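Local coordinates for protein Vpx (Simian immunodeficiency virus, PDB 4CC9) that recruits the host CUL4A-DDB1 E3 ligase through DCAF-1 to have the antiviral factor SAMHD1 degraded by the proteasome, at residues Phe29-Arg34 / Thr74-Leu79. Residues are numbered along the deposited sequence; the frame is centred on the assembly and turned at random.
Sequences FDWLDR and TKYRYL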
loop_
_atom_site.group_PDB
_atom_site.type_symbol
_atom_site.label_atom_id
_atom_site.label_comp_id
_atom_site.label_asym_id
_atom_site.label_seq_id
_atom_site.Cartn_x
_atom_site.Cartn_y
_atom_site.Cartn_z
ATOM N N PHE B 29 -12.137 22.250 -5.197
ATOM C CA PHE B 29 -11.888 22.647 -6.588
ATOM C C PHE B 29 -10.428 22.993 -6.822
ATOM O O PHE B 29 -9.864 22.608 -7.842
ATOM C CB PHE B 29 -12.795 23.802 -7.044
ATOM C CG PHE B 29 -14.195 23.378 -7.377
ATOM C CD1 PHE B 29 -14.458 22.608 -8.518
ATOM C CD2 PHE B 29 -15.257 23.762 -6.575
ATOM C CE1 PHE B 29 -15.758 22.215 -8.841
ATOM C CE2 PHE B 29 -16.563 23.375 -6.890
ATOM C CZ PHE B 29 -16.812 22.599 -8.024
ATOM N N ASP B 30 -9.808 23.699 -5.880
ATOM C CA ASP B 30 -8.387 24.040 -6.016
ATOM C C ASP B 30 -7.502 22.799 -5.926
ATOM O O ASP B 30 -6.497 22.699 -6.630
ATOM C CB ASP B 30 -7.945 25.097 -4.987
ATOM C CG ASP B 30 -8.556 26.465 -5.261
ATOM O OD1 ASP B 30 -9.014 26.699 -6.401
ATOM O OD2 ASP B 30 -8.580 27.308 -4.340
ATOM N N TRP B 31 -7.871 21.857 -5.061
ATOM C CA TRP B 31 -7.160 20.581 -5.006
ATOM C C TRP B 31 -7.190 19.909 -6.377
ATOM O O TRP B 31 -6.174 19.390 -6.839
ATOM C CB TRP B 31 -7.767 19.627 -3.969
ATOM C CG TRP B 31 -7.283 18.205 -4.170
ATOM C CD1 TRP B 31 -6.083 17.690 -3.779
ATOM C CD2 TRP B 31 -7.975 17.138 -4.851
ATOM N NE1 TRP B 31 -5.991 16.365 -4.156
ATOM C CE2 TRP B 31 -7.137 16.003 -4.811
ATOM C CE3 TRP B 31 -9.219 17.032 -5.469
ATOM C CZ2 TRP B 31 -7.505 14.781 -5.377
ATOM C CZ3 TRP B 31 -9.581 15.816 -6.034
ATOM C CH2 TRP B 31 -8.723 14.711 -5.990
ATOM N N LEU B 32 -8.352 19.921 -7.028
ATOM C CA LEU B 32 -8.471 19.219 -8.301
ATOM C C LEU B 32 -7.614 19.881 -9.363
ATOM O O LEU B 32 -6.887 19.191 -10.073
ATOM C CB LEU B 32 -9.922 19.098 -8.754
ATOM C CG LEU B 32 -10.134 18.586 -10.189
ATOM C CD1 LEU B 32 -9.555 17.185 -10.390
ATOM C CD2 LEU B 32 -11.619 18.607 -10.571
ATOM N N ASP B 33 -7.664 21.210 -9.443
ATOM C CA ASP B 33 -6.894 21.939 -10.449
ATOM C C ASP B 33 -5.398 21.789 -10.233
ATOM O O ASP B 33 -4.643 21.504 -11.165
ATOM C CB ASP B 33 -7.264 23.418 -10.433
ATOM C CG ASP B 33 -8.614 23.688 -11.087
ATOM O OD1 ASP B 33 -8.912 23.038 -12.114
ATOM O OD2 ASP B 33 -9.374 24.540 -10.569
ATOM N N ARG B 34 -4.972 21.972 -8.989
ATOM C CA ARG B 34 -3.558 21.911 -8.666
ATOM C C ARG B 34 -2.989 20.511 -8.883
ATOM O O ARG B 34 -1.905 20.378 -9.457
ATOM C CB ARG B 34 -3.314 22.407 -7.237
ATOM C CG ARG B 34 -1.854 22.652 -6.904
ATOM N N THR B 74 -14.720 15.587 -15.711
ATOM C CA THR B 74 -13.837 15.051 -16.744
ATOM C C THR B 74 -12.395 14.990 -16.241
ATOM O O THR B 74 -11.711 13.968 -16.387
ATOM C CB THR B 74 -13.898 15.914 -18.024
ATOM O OG1 THR B 74 -15.234 15.904 -18.547
ATOM C CG2 THR B 74 -12.947 15.391 -19.079
ATOM N N LYS B 75 -11.930 16.075 -15.631
ATOM C CA LYS B 75 -10.578 16.084 -15.085
ATOM C C LYS B 75 -10.408 15.015 -14.013
ATOM O O LYS B 75 -9.342 14.401 -13.908
ATOM C CB LYS B 75 -10.236 17.447 -14.511
ATOM C CG LYS B 75 -10.026 18.513 -15.560
ATOM C CD LYS B 75 -10.007 19.867 -14.885
ATOM C CE LYS B 75 -8.632 20.444 -14.865
ATOM N NZ LYS B 75 -8.640 21.671 -14.041
ATOM N N TYR B 76 -11.466 14.770 -13.240
ATOM C CA TYR B 76 -11.377 13.824 -12.136
ATOM C C TYR B 76 -11.258 12.368 -12.609
ATOM O O TYR B 76 -10.422 11.608 -12.084
ATOM C CB TYR B 76 -12.560 14.001 -11.190
ATOM C CG TYR B 76 -12.544 13.056 -10.011
ATOM C CD1 TYR B 76 -11.805 13.346 -8.874
ATOM C CD2 TYR B 76 -13.272 11.869 -10.038
ATOM C CE1 TYR B 76 -11.792 12.474 -7.791
ATOM C CE2 TYR B 76 -13.264 10.993 -8.960
ATOM C CZ TYR B 76 -12.530 11.300 -7.841
ATOM O OH TYR B 76 -12.530 10.425 -6.774
ATOM N N ARG B 77 -12.080 11.966 -13.589
ATOM C CA ARG B 77 -11.927 10.617 -14.160
ATOM C C ARG B 77 -10.527 10.445 -14.757
ATOM O O ARG B 77 -9.924 9.373 -14.666
ATOM C CB ARG B 77 -12.993 10.304 -15.219
ATOM C CG ARG B 77 -14.433 10.340 -14.684
ATOM C CD ARG B 77 -14.651 9.323 -13.562
ATOM N NE ARG B 77 -14.334 7.980 -14.030
ATOM C CZ ARG B 77 -15.214 7.130 -14.558
ATOM N NH1 ARG B 77 -16.497 7.470 -14.672
ATOM N NH2 ARG B 77 -14.807 5.926 -14.975
ATOM N N TYR B 78 -9.999 11.509 -15.350
ATOM C CA TYR B 78 -8.676 11.429 -15.946
ATOM C C TYR B 78 -7.596 11.250 -14.863
ATOM O O TYR B 78 -6.700 10.418 -15.007
ATOM C CB TYR B 78 -8.395 12.671 -16.811
ATOM C CG TYR B 78 -6.927 12.853 -17.139
ATOM C CD1 TYR B 78 -6.334 12.134 -18.170
ATOM C CD2 TYR B 78 -6.137 13.744 -16.422
ATOM C CE1 TYR B 78 -4.985 12.298 -18.483
ATOM C CE2 TYR B 78 -4.792 13.915 -16.727
ATOM C CZ TYR B 78 -4.229 13.181 -17.759
ATOM O OH TYR B 78 -2.908 13.329 -18.074
ATOM N N LEU B 79 -7.680 12.039 -13.794
ATOM C CA LEU B 79 -6.712 11.951 -12.698
ATOM C C LEU B 79 -6.668 10.537 -12.116
ATOM O O LEU B 79 -5.582 9.989 -11.901
ATOM C CB LEU B 79 -7.034 12.979 -11.596
ATOM C CG LEU B 79 -6.144 12.997 -10.351
ATOM C CD1 LEU B 79 -4.702 13.285 -10.717
ATOM C CD2 LEU B 79 -6.637 14.016 -9.333
#
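L32, buried on helix 25-43, points its side chain from the backbone toward helix 71-91 and lies over the backbone there between K75 and L79, one turn apart. With CG anti to the backbone N (chi1 170°), CD1 of L32 reaches forward, 4.2 Å from CB of K75 and 4.4 Å from CD2 of L79. A branched, wholly apolar side chain suits this place, since across this contact its CD1 meets methylene, methyl and main chain. L32 and Y76 are also the pair with the nearest CA atoms, at 7.2 Å, with the segment axes 10.5 Å apart at closest. The segment axes cross at 55°, so the contact stays local.

K75 plays two parts. Its CB lies against the leucine, while the rest of the long aliphatic chain, bent at chi3 (108°), carries NZ out to the border of the apolar patch, where the short acidic side chain of D33 meets it through OD1 in a salt bridge. The modelled separation is too short to be trusted, so the pairing of charges is surer than its geometry. Both helices belong to the three-helix core of the Vpr/Vpx fold, in which helix 49-66 packs on another side of helix 71-91 through T74, R77 and Y78. Residues 74-79 also form most of a nuclear localization signal assigned by similarity.

On the other flank from the salt bridge, W31 brings the six-membered part of its indole inward: CH2 is 4.0 Å from CD2 of L79 and meets CE1 of Y76 edge to edge. The large aromatics can bridge the gap here while their polar ends reach another protein: NE1 of W31 is hydrogen-bonded to a polar side chain, and OH of Y76 to an acidic one, both on the chain of another protein.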